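Local coordinates for putative glycoside hydrolase (Bacteroides thetaiotaomicron VPI-5482, PDB 3HBZ), which binds calcium and sodium ions and may act in carbohydrate metabolism, possibly as a glycoside hydrolase, at residues Thr98-Glu103 against Leu182-Phe187; Tyr111-Glu116 against Val123-Ser128; Ile310-Ser315 against Asp332-Ile337. One frame throughout, in Å; residues are numbered along the deposited sequence.

Contact 1 of 3, residues Thr98-Glu103 against Leu182-Phe187; sequences TIYNFE and LFIGSF. With CA (calcium ion), chain B; NA (sodium ion), chain D.
The Phe102 ring presents CE1 to the methyl CD2 of Leu182 at 3.6 Å; the methyl meets the ring obliquely, and the two side chains run at each other from opposing backbones. The Tyr100 ring carries the C atom of Thr98 over one face, offset toward the rim, and meets the Trp126 ring edge-to-face; Trp126 also touches Leu182 and Ile184, so the indole lies between the two segments. At the far end of Tyr100, OH lies 3.9 Å from the terminal methyl CD1 of Ile184, the side chains crossing at about a right angle; the hydroxyl is hydrogen-bonded to Ala97 O. CG of Phe102 lies anti to the carbonyl carbon (chi1 -59°), and CE1 ends against Leu182. Asn101 O binds the calcium ion at 2.4 Å and Glu103 OE2 binds it at 2.3 Å, while Ile99 O holds the sodium ion at 2.4 Å. A water on the calcium ion donates to Asn101 OD1, and a water on the sodium ion accepts from Asn101 N. Thr155, Lys157 and Asp332 complete the protein ligands of the calcium site. Aromatic and aliphatic side chains meeting between facing layers are consistent with a beta-sandwich of the galactose-binding-like clan.

Contact 2 of 3, residues Tyr111-Glu116 against Val123-Ser128; sequences YYIFVE and VMEWAS. With NA (sodium ion), chain D.
Backbone hydrogen bonds tie Glu116 to Val123 and Met124 (a selenomethionine). Glu116 N donates to Met124 O at 2.8 Å, and Val123 N donates to Glu116 O at 2.8 Å; a weak bond from Met124 N reaches the same Glu116 O, so two successive residues face one, a classic beta bulge. Val115 and Glu125 form the adjoining antiparallel non-hydrogen-bonded pair, and beyond them Trp126 N donates to Phe114 O. The chief side-chain bond runs from Trp126 NE1 to Glu116 OE2, 2.8 Å and nearly straight at 166°. OE2 lies in the indole plane and accepts through its anti lone pair, although the carboxylate plane is turned 72° from the ring. The other oxygen, Glu116 OE1, binds the sodium ion at 2.4 Å, so indole and metal together fix the rotation of the carboxylate. A bend at chi2 (-62°) carries the group round to both partners. Apolar contacts flank this bond: Met124 CE sits over one face of the indole toward its rim and 3.8 Å from Glu116 CG, while Phe114 CB lies 3.9 Å from Trp126 CD1. On the opposite face of the hairpin, Val115 CG1 lies alongside Glu125 CG. Where the strands part, one water joins Phe114 N to Trp126 O, weakly at the latter, and another joins Tyr112 O to Ser128 OG. Next to the hairpin of strands 115-118 and 121-125, Phe114 and Trp126 both touch Leu182 of strand 177-183, while Tyr111 packs on helix 130-134 and Tyr112 on strand 147-150.

Contact 3 of 3, residues Ile310-Ser315 against Asp332-Ile337; sequences IVFTSS and DEVELI. With CA (calcium ion), chain B.
Phe312 meets Val334 end-on: CZ lies 4.0 Å from Val334 CG2 and 4.2 Å from Val334 CG1, in an oblique approach to the ring. Two residues along each strand, Ile310 CD1 reaches Leu336 CB at 4.2 Å, the two side chains crossing at a slant. These are loose van der Waals contacts with no hydrogen bond between the segments. With Val334 CG1 anti to the backbone N (chi1 178°), both methyls face CZ of Phe312. Tyr100 touches Ile310, Val334 and Leu336, and Leu213 touches Ile310 and Val334. Farther out, the chain turns a corner at Glu333, beyond which Asp332 grips the calcium ion with both oxygens, OD1 at 2.5 Å and OD2 at 2.6 Å. Glu333 N donates to Asp332 OD1 from above the carboxylate plane at 2.9 Å, and Lys154 N bonds to OD2, so backbone amides steady the bidentate group. A salt bridge to Lys154 and a hydrogen bond to OG1 of Thr155, whose carbonyl also binds the calcium ion, hold the Glu333 carboxylate. Strands 306-313 and 328-338 thus face each other across a buried apolar layer, probably the interior of a jelly-roll-like domain, with a bidentate calcium ligand at the corner of strand 328-338.

All three contacts lie in the putative carbohydrate metabolism domain. Contact 2 comes between the two segments of contact 1 along the chain, and contact 3 follows both. The centres of contacts 1 and 2 are about 6 Å apart. Those of contacts 1 and 3 are about 8 Å apart, and those of contacts 2 and 3 about 13 Å. Strand 99-100 pairs with strand 328-338, and strand 177-183 with strand 306-313, so contacts 1 and 3 span the same two layers through neighbouring strands. Trp126, just past the hairpin strand 121-125, packs against Phe312, linking contact 2 to contact 3. The sodium ion joins contacts 1 and 2, the calcium ion contacts 1 and 3; both metals thus fasten residues 98-103 to the surrounding fold.

Contact 1 of 3, residues Thr98-Glu103 against Leu182-Phe187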
loop_
_atom_site.group_PDB
_atom_site.type_symbol
_atom_site.label_atom_id
_atom_site.label_comp_id
_atom_site.label_asym_id
_atom_site.label_seq_id
_atom_site.Cartn_x
_atom_site.Cartn_y
_atom_site.Cartn_z
ATOM N N THR A 98 -10.175 -5.874 8.722
ATOM C CA THR A 98 -10.447 -4.677 9.552
ATOM C C THR A 98 -9.789 -4.673 10.947
ATOM O O THR A 98 -9.993 -3.729 11.714
ATOM C CB THR A 98 -11.967 -4.454 9.752
ATOM O OG1 THR A 98 -12.522 -5.491 10.586
ATOM C CG2 THR A 98 -12.690 -4.391 8.398
ATOM N N ILE A 99 -9.010 -5.709 11.258
ATOM C CA ILE A 99 -8.355 -5.845 12.564
ATOM C C ILE A 99 -6.871 -6.015 12.302
ATOM O O ILE A 99 -6.477 -6.980 11.661
ATOM C CB ILE A 99 -8.897 -7.063 13.365
ATOM C CG1 ILE A 99 -10.414 -6.969 13.569
ATOM C CG2 ILE A 99 -8.156 -7.237 14.713
ATOM C CD1 ILE A 99 -10.860 -6.067 14.664
ATOM N N TYR A 100 -6.047 -5.100 12.808
ATOM C CA TYR A 100 -4.634 -5.034 12.421
ATOM C C TYR A 100 -3.728 -5.089 13.634
ATOM O O TYR A 100 -3.659 -4.137 14.397
ATOM C CB TYR A 100 -4.369 -3.731 11.674
ATOM C CG TYR A 100 -5.440 -3.384 10.662
ATOM C CD1 TYR A 100 -5.767 -4.263 9.648
ATOM C CD2 TYR A 100 -6.120 -2.179 10.730
ATOM C CE1 TYR A 100 -6.744 -3.958 8.721
ATOM C CE2 TYR A 100 -7.111 -1.861 9.818
ATOM C CZ TYR A 100 -7.412 -2.735 8.804
ATOM O OH TYR A 100 -8.388 -2.392 7.879
ATOM N N ASN A 101 -3.018 -6.197 13.796
ATOM C CA ASN A 101 -2.111 -6.373 14.929
ATOM C C ASN A 101 -0.618 -6.304 14.537
ATOM O O ASN A 101 0.271 -6.355 15.383
ATOM C CB ASN A 101 -2.451 -7.696 15.627
ATOM C CG ASN A 101 -3.705 -7.583 16.512
ATOM O OD1 ASN A 101 -3.724 -6.838 17.469
ATOM N ND2 ASN A 101 -4.735 -8.330 16.189
ATOM N N PHE A 102 -0.366 -6.204 13.237
ATOM C CA PHE A 102 0.960 -5.996 12.685
ATOM C C PHE A 102 1.970 -7.075 13.043
ATOM O O PHE A 102 3.168 -6.784 13.180
ATOM C CB PHE A 102 1.432 -4.570 13.017
ATOM C CG PHE A 102 0.501 -3.521 12.471
ATOM C CD1 PHE A 102 0.499 -3.244 11.126
ATOM C CD2 PHE A 102 -0.484 -2.942 13.255
ATOM C CE1 PHE A 102 -0.413 -2.339 10.590
ATOM C CE2 PHE A 102 -1.383 -2.039 12.712
ATOM C CZ PHE A 102 -1.332 -1.754 11.374
ATOM N N GLU A 103 1.477 -8.315 13.188
ATOM C CA GLU A 103 2.307 -9.454 13.499
ATOM C C GLU A 103 2.912 -10.120 12.246
ATOM O O GLU A 103 3.977 -10.708 12.309
ATOM C CB GLU A 103 1.539 -10.533 14.293
ATOM C CG GLU A 103 0.790 -10.064 15.574
ATOM C CD GLU A 103 1.698 -9.306 16.532
ATOM O OE1 GLU A 103 2.917 -9.604 16.562
ATOM O OE2 GLU A 103 1.200 -8.409 17.241
ATOM N N LEU A 182 2.488 3.539 5.575
ATOM C CA LEU A 182 1.843 2.276 5.335
ATOM C C LEU A 182 0.432 2.624 4.965
ATOM O O LEU A 182 -0.190 3.483 5.624
ATOM C CB LEU A 182 1.837 1.367 6.568
ATOM C CG LEU A 182 1.504 -0.102 6.318
ATOM C CD1 LEU A 182 2.800 -0.787 5.779
ATOM C CD2 LEU A 182 0.942 -0.819 7.621
ATOM N N PHE A 183 -0.093 1.942 3.952
ATOM C CA PHE A 183 -1.451 2.196 3.548
ATOM C C PHE A 183 -2.142 1.037 2.845
ATOM O O PHE A 183 -1.514 0.147 2.310
ATOM C CB PHE A 183 -1.493 3.454 2.646
ATOM C CG PHE A 183 -0.573 3.377 1.426
ATOM C CD1 PHE A 183 0.774 3.704 1.510
ATOM C CD2 PHE A 183 -1.053 2.972 0.218
ATOM C CE1 PHE A 183 1.595 3.646 0.429
ATOM C CE2 PHE A 183 -0.235 2.899 -0.875
ATOM C CZ PHE A 183 1.098 3.246 -0.781
ATOM N N ILE A 184 -3.460 1.100 2.837
ATOM C CA ILE A 184 -4.272 0.202 2.051
ATOM C C ILE A 184 -4.294 0.693 0.605
ATOM O O ILE A 184 -4.658 1.823 0.315
ATOM C CB ILE A 184 -5.677 0.071 2.595
ATOM C CG1 ILE A 184 -5.648 -0.650 3.957
ATOM C CG2 ILE A 184 -6.640 -0.719 1.543
ATOM C CD1 ILE A 184 -7.029 -0.669 4.627
ATOM N N GLY A 185 -3.937 -0.184 -0.315
ATOM C CA GLY A 185 -3.753 0.247 -1.718
ATOM C C GLY A 185 -2.537 -0.437 -2.340
ATOM O O GLY A 185 -2.194 -1.579 -1.995
ATOM N N SER A 186 -1.864 0.270 -3.243
ATOM C CA SER A 186 -0.639 -0.243 -3.805
ATOM C C SER A 186 0.371 0.859 -4.096
ATOM O O SER A 186 0.027 2.048 -4.139
ATOM C CB SER A 186 -0.942 -1.039 -5.084
ATOM O OG SER A 186 -1.579 -0.223 -6.036
ATOM N N PHE A 187 1.620 0.446 -4.294
ATOM C CA PHE A 187 2.709 1.392 -4.596
ATOM C C PHE A 187 3.176 1.133 -6.020
ATOM O O PHE A 187 3.626 0.063 -6.341
ATOM C CB PHE A 187 3.884 1.253 -3.643
ATOM C CG PHE A 187 4.961 2.341 -3.823
ATOM C CD1 PHE A 187 4.763 3.594 -3.335
ATOM C CD2 PHE A 187 6.120 2.089 -4.508
ATOM C CE1 PHE A 187 5.712 4.584 -3.478
ATOM C CE2 PHE A 187 7.075 3.090 -4.689
ATOM C CZ PHE A 187 6.869 4.321 -4.159
HETATM CA CA CA B . 0.869 -6.144 17.686
HETATM NA NA NA D . -6.041 -9.082 10.628
HETATM O O HOH W 1 -1.245 -6.606 18.656
HETATM O O HOH W 2 -3.732 -8.439 12.068
HETATM O O HOH W 3 -4.355 -10.984 10.251
HETATM O O HOH W 4 -6.896 -10.319 12.952
HETATM O O HOH W 5 -7.094 -10.281 9.160
#

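Contact 2 of 3, residues Tyr111-Glu116 against Val123-Ser128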
loop_
_atom_site.group_PDB
_atom_site.type_symbol
_atom_site.label_atom_id
_atom_site.label_comp_id
_atom_site.label_asym_id
_atom_site.label_seq_id
_atom_site.Cartn_x
_atom_site.Cartn_y
_atom_site.Cartn_z
ATOM N N TYR A 111 12.739 -6.235 2.235
ATOM C CA TYR A 111 12.130 -5.295 3.167
ATOM C C TYR A 111 10.783 -5.859 3.619
ATOM O O TYR A 111 10.283 -6.827 3.069
ATOM C CB TYR A 111 11.976 -3.899 2.549
ATOM C CG TYR A 111 11.193 -3.872 1.242
ATOM C CD1 TYR A 111 9.817 -4.128 1.218
ATOM C CD2 TYR A 111 11.828 -3.555 0.020
ATOM C CE1 TYR A 111 9.103 -4.095 0.030
ATOM C CE2 TYR A 111 11.121 -3.545 -1.203
ATOM C CZ TYR A 111 9.768 -3.793 -1.198
ATOM O OH TYR A 111 9.089 -3.780 -2.389
ATOM N N TYR A 112 10.196 -5.226 4.617
ATOM C CA TYR A 112 9.003 -5.730 5.202
ATOM C C TYR A 112 7.795 -5.371 4.393
ATOM O O TYR A 112 7.618 -4.200 3.989
ATOM C CB TYR A 112 8.836 -5.140 6.590
ATOM C CG TYR A 112 9.726 -5.790 7.628
ATOM C CD1 TYR A 112 9.390 -7.009 8.159
ATOM C CD2 TYR A 112 10.859 -5.174 8.102
ATOM C CE1 TYR A 112 10.135 -7.594 9.143
ATOM C CE2 TYR A 112 11.646 -5.778 9.113
ATOM C CZ TYR A 112 11.271 -6.986 9.611
ATOM O OH TYR A 112 11.986 -7.635 10.591
ATOM N N ILE A 113 6.946 -6.386 4.212
ATOM C CA ILE A 113 5.583 -6.254 3.649
ATOM C C ILE A 113 4.652 -6.919 4.680
ATOM O O ILE A 113 4.764 -8.127 4.962
ATOM C CB ILE A 113 5.471 -6.953 2.274
ATOM C CG1 ILE A 113 6.448 -6.363 1.213
ATOM C CG2 ILE A 113 4.006 -6.966 1.708
ATOM C CD1 ILE A 113 6.711 -7.333 -0.019
ATOM N N PHE A 114 3.823 -6.084 5.297
ATOM C CA PHE A 114 2.794 -6.490 6.253
ATOM C C PHE A 114 1.598 -7.057 5.548
ATOM O O PHE A 114 1.077 -6.456 4.580
ATOM C CB PHE A 114 2.367 -5.257 7.070
ATOM C CG PHE A 114 3.380 -4.815 8.054
ATOM C CD1 PHE A 114 3.400 -5.372 9.333
ATOM C CD2 PHE A 114 4.331 -3.854 7.722
ATOM C CE1 PHE A 114 4.358 -4.953 10.259
ATOM C CE2 PHE A 114 5.265 -3.437 8.666
ATOM C CZ PHE A 114 5.282 -4.002 9.921
ATOM N N VAL A 115 1.138 -8.205 6.016
ATOM C CA VAL A 115 -0.031 -8.858 5.453
ATOM C C VAL A 115 -1.081 -9.146 6.521
ATOM O O VAL A 115 -0.786 -9.179 7.720
ATOM C CB VAL A 115 0.401 -10.166 4.725
ATOM C CG1 VAL A 115 1.457 -9.801 3.623
ATOM C CG2 VAL A 115 1.020 -11.200 5.703
ATOM N N GLU A 116 -2.316 -9.330 6.077
ATOM C CA GLU A 116 -3.394 -9.822 6.930
ATOM C C GLU A 116 -3.670 -11.255 6.498
ATOM O O GLU A 116 -3.638 -11.537 5.294
ATOM C CB GLU A 116 -4.608 -8.936 6.757
ATOM C CG GLU A 116 -4.331 -7.430 7.034
ATOM C CD GLU A 116 -3.898 -7.198 8.461
ATOM O OE1 GLU A 116 -4.287 -8.010 9.312
ATOM O OE2 GLU A 116 -3.147 -6.230 8.734
ATOM N N VAL A 123 -5.044 -12.486 3.095
ATOM C CA VAL A 123 -6.226 -11.770 2.540
ATOM C C VAL A 123 -5.990 -10.286 2.217
ATOM O O VAL A 123 -6.909 -9.601 1.718
ATOM C CB VAL A 123 -7.461 -11.918 3.459
ATOM C CG1 VAL A 123 -7.787 -13.422 3.592
ATOM C CG2 VAL A 123 -7.244 -11.250 4.828
HETATM N N MSE A 124 -4.778 -9.796 2.481
HETATM C CA MSE A 124 -4.395 -8.408 2.130
HETATM C C MSE A 124 -2.906 -8.159 2.374
HETATM O O MSE A 124 -2.346 -8.617 3.390
HETATM C CB MSE A 124 -5.200 -7.383 2.943
HETATM C CG MSE A 124 -5.138 -5.972 2.335
HETATM SE SE MSE A 124 -6.077 -4.716 3.409
HETATM C CE MSE A 124 -4.706 -4.398 4.775
ATOM N N GLU A 125 -2.280 -7.448 1.439
ATOM C CA GLU A 125 -0.958 -6.906 1.578
ATOM C C GLU A 125 -1.017 -5.382 1.726
ATOM O O GLU A 125 -1.514 -4.668 0.844
ATOM C CB GLU A 125 -0.090 -7.263 0.383
ATOM C CG GLU A 125 -0.120 -8.747 0.055
ATOM C CD GLU A 125 1.022 -9.228 -0.847
ATOM O OE1 GLU A 125 1.927 -8.412 -1.207
ATOM O OE2 GLU A 125 1.004 -10.458 -1.157
ATOM N N TRP A 126 -0.543 -4.882 2.860
ATOM C CA TRP A 126 -0.365 -3.435 3.027
ATOM C C TRP A 126 0.724 -2.985 2.065
ATOM O O TRP A 126 1.606 -3.762 1.685
ATOM C CB TRP A 126 0.076 -3.077 4.436
ATOM C CG TRP A 126 -0.977 -3.240 5.502
ATOM C CD1 TRP A 126 -1.280 -4.370 6.185
ATOM C CD2 TRP A 126 -1.848 -2.210 6.011
ATOM N NE1 TRP A 126 -2.321 -4.112 7.081
ATOM C CE2 TRP A 126 -2.656 -2.787 7.002
ATOM C CE3 TRP A 126 -1.993 -0.849 5.737
ATOM C CZ2 TRP A 126 -3.617 -2.061 7.694
ATOM C CZ3 TRP A 126 -2.916 -0.114 6.442
ATOM C CH2 TRP A 126 -3.724 -0.713 7.409
ATOM N N ALA A 127 0.650 -1.729 1.670
ATOM C CA ALA A 127 1.665 -1.125 0.797
ATOM C C ALA A 127 2.441 -0.071 1.584
ATOM O O ALA A 127 1.931 0.464 2.587
ATOM C CB ALA A 127 0.977 -0.472 -0.414
ATOM N N SER A 128 3.653 0.245 1.103
ATOM C CA SER A 128 4.454 1.389 1.578
ATOM C C SER A 128 5.307 1.878 0.447
ATOM O O SER A 128 5.298 1.282 -0.642
ATOM C CB SER A 128 5.415 1.000 2.711
ATOM O OG SER A 128 6.454 0.138 2.249
HETATM NA NA NA D . -6.041 -9.082 10.628
HETATM O O HOH W 6 5.989 -2.456 2.614
HETATM O O HOH W 7 3.606 -3.511 3.712
HETATM O O HOH W 3 -4.355 -10.984 10.251
HETATM O O HOH W 4 -6.896 -10.319 12.952
HETATM O O HOH W 5 -7.094 -10.281 9.160
HETATM O O HOH W 2 -3.732 -8.439 12.068
#

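Contact 3 of 3, residues Ile310-Ser315 against Asp332-Ile337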
loop_
_atom_site.group_PDB
_atom_site.type_symbol
_atom_site.label_atom_id
_atom_site.label_comp_id
_atom_site.label_asym_id
_atom_site.label_seq_id
_atom_site.Cartn_x
_atom_site.Cartn_y
_atom_site.Cartn_z
ATOM N N ILE A 310 -6.719 3.435 4.505
ATOM C CA ILE A 310 -6.177 3.820 5.802
ATOM C C ILE A 310 -4.720 4.147 5.528
ATOM O O ILE A 310 -4.028 3.399 4.800
ATOM C CB ILE A 310 -6.266 2.683 6.834
ATOM C CG1 ILE A 310 -7.723 2.364 7.191
ATOM C CG2 ILE A 310 -5.440 3.005 8.142
ATOM C CD1 ILE A 310 -7.893 0.993 7.850
ATOM N N VAL A 311 -4.265 5.257 6.087
ATOM C CA VAL A 311 -2.903 5.735 5.878
ATOM C C VAL A 311 -2.267 6.201 7.189
ATOM O O VAL A 311 -2.909 6.956 7.981
ATOM C CB VAL A 311 -2.890 6.942 4.918
ATOM C CG1 VAL A 311 -1.428 7.344 4.650
ATOM C CG2 VAL A 311 -3.661 6.634 3.619
ATOM N N PHE A 312 -1.035 5.732 7.408
ATOM C CA PHE A 312 -0.149 6.146 8.488
ATOM C C PHE A 312 1.123 6.725 7.897
ATOM O O PHE A 312 1.661 6.172 6.932
ATOM C CB PHE A 312 0.260 4.976 9.354
ATOM C CG PHE A 312 -0.888 4.129 9.828
ATOM C CD1 PHE A 312 -1.626 4.529 10.920
ATOM C CD2 PHE A 312 -1.178 2.937 9.214
ATOM C CE1 PHE A 312 -2.684 3.776 11.374
ATOM C CE2 PHE A 312 -2.244 2.140 9.667
ATOM C CZ PHE A 312 -2.983 2.564 10.736
ATOM N N THR A 313 1.602 7.819 8.467
ATOM C CA THR A 313 2.911 8.376 8.079
ATOM C C THR A 313 3.617 9.073 9.258
ATOM O O THR A 313 2.988 9.760 10.073
ATOM C CB THR A 313 2.818 9.309 6.873
ATOM O OG1 THR A 313 4.143 9.798 6.588
ATOM C CG2 THR A 313 1.903 10.532 7.166
ATOM N N SER A 314 4.932 8.918 9.319
ATOM C CA SER A 314 5.756 9.485 10.370
ATOM C C SER A 314 5.972 11.000 10.193
ATOM O O SER A 314 6.445 11.654 11.100
ATOM C CB SER A 314 7.092 8.743 10.441
ATOM O OG SER A 314 7.830 8.830 9.221
ATOM N N SER A 315 5.660 11.540 9.018
ATOM C CA SER A 315 5.865 12.971 8.721
ATOM C C SER A 315 4.687 13.492 7.879
ATOM O O SER A 315 4.521 13.143 6.721
ATOM C CB SER A 315 7.168 13.193 7.967
ATOM O OG SER A 315 8.299 13.039 8.806
ATOM N N ASP A 332 0.033 0.186 16.694
ATOM C CA ASP A 332 -0.400 -1.160 17.010
ATOM C C ASP A 332 -1.887 -1.229 17.341
ATOM O O ASP A 332 -2.514 -0.214 17.686
ATOM C CB ASP A 332 0.422 -1.737 18.165
ATOM C CG ASP A 332 0.575 -3.279 18.081
ATOM O OD1 ASP A 332 0.031 -3.876 17.129
ATOM O OD2 ASP A 332 1.222 -3.885 18.976
ATOM N N GLU A 333 -2.441 -2.440 17.230
ATOM C CA GLU A 333 -3.828 -2.749 17.647
ATOM C C GLU A 333 -4.857 -1.810 17.001
ATOM O O GLU A 333 -5.658 -1.160 17.685
ATOM C CB GLU A 333 -3.959 -2.696 19.174
ATOM C CG GLU A 333 -3.137 -3.736 19.899
ATOM C CD GLU A 333 -3.378 -3.783 21.419
ATOM O OE1 GLU A 333 -4.222 -3.018 21.939
ATOM O OE2 GLU A 333 -2.724 -4.612 22.103
ATOM N N VAL A 334 -4.864 -1.753 15.677
ATOM C CA VAL A 334 -5.740 -0.819 15.000
ATOM C C VAL A 334 -6.973 -1.589 14.569
ATOM O O VAL A 334 -6.890 -2.770 14.228
ATOM C CB VAL A 334 -5.050 -0.183 13.733
ATOM C CG1 VAL A 334 -5.984 0.750 12.988
ATOM C CG2 VAL A 334 -3.806 0.564 14.149
ATOM N N GLU A 335 -8.098 -0.885 14.514
ATOM C CA GLU A 335 -9.324 -1.449 14.011
ATOM C C GLU A 335 -10.062 -0.480 13.103
ATOM O O GLU A 335 -10.279 0.680 13.447
ATOM C CB GLU A 335 -10.244 -1.871 15.192
ATOM C CG GLU A 335 -11.383 -2.664 14.688
ATOM C CD GLU A 335 -12.260 -3.277 15.760
ATOM O OE1 GLU A 335 -12.038 -3.016 16.962
ATOM O OE2 GLU A 335 -13.177 -4.031 15.359
ATOM N N LEU A 336 -10.501 -0.965 11.953
ATOM C CA LEU A 336 -11.517 -0.250 11.163
ATOM C C LEU A 336 -12.918 -0.691 11.624
ATOM O O LEU A 336 -13.363 -1.820 11.354
ATOM C CB LEU A 336 -11.296 -0.546 9.671
ATOM C CG LEU A 336 -12.263 0.159 8.726
ATOM C CD1 LEU A 336 -12.225 1.680 8.915
ATOM C CD2 LEU A 336 -11.952 -0.297 7.253
ATOM N N ILE A 337 -13.606 0.186 12.354
ATOM C CA ILE A 337 -14.924 -0.124 12.920
ATOM C C ILE A 337 -15.978 0.384 11.937
ATOM O O ILE A 337 -15.890 1.517 11.450
ATOM C CB ILE A 337 -15.122 0.552 14.325
ATOM C CG1 ILE A 337 -14.007 0.083 15.301
ATOM C CG2 ILE A 337 -16.546 0.250 14.935
ATOM C CD1 ILE A 337 -13.824 0.976 16.548
HETATM CA CA CA B . 0.869 -6.144 17.686
HETATM O O HOH W 1 -1.245 -6.606 18.656
#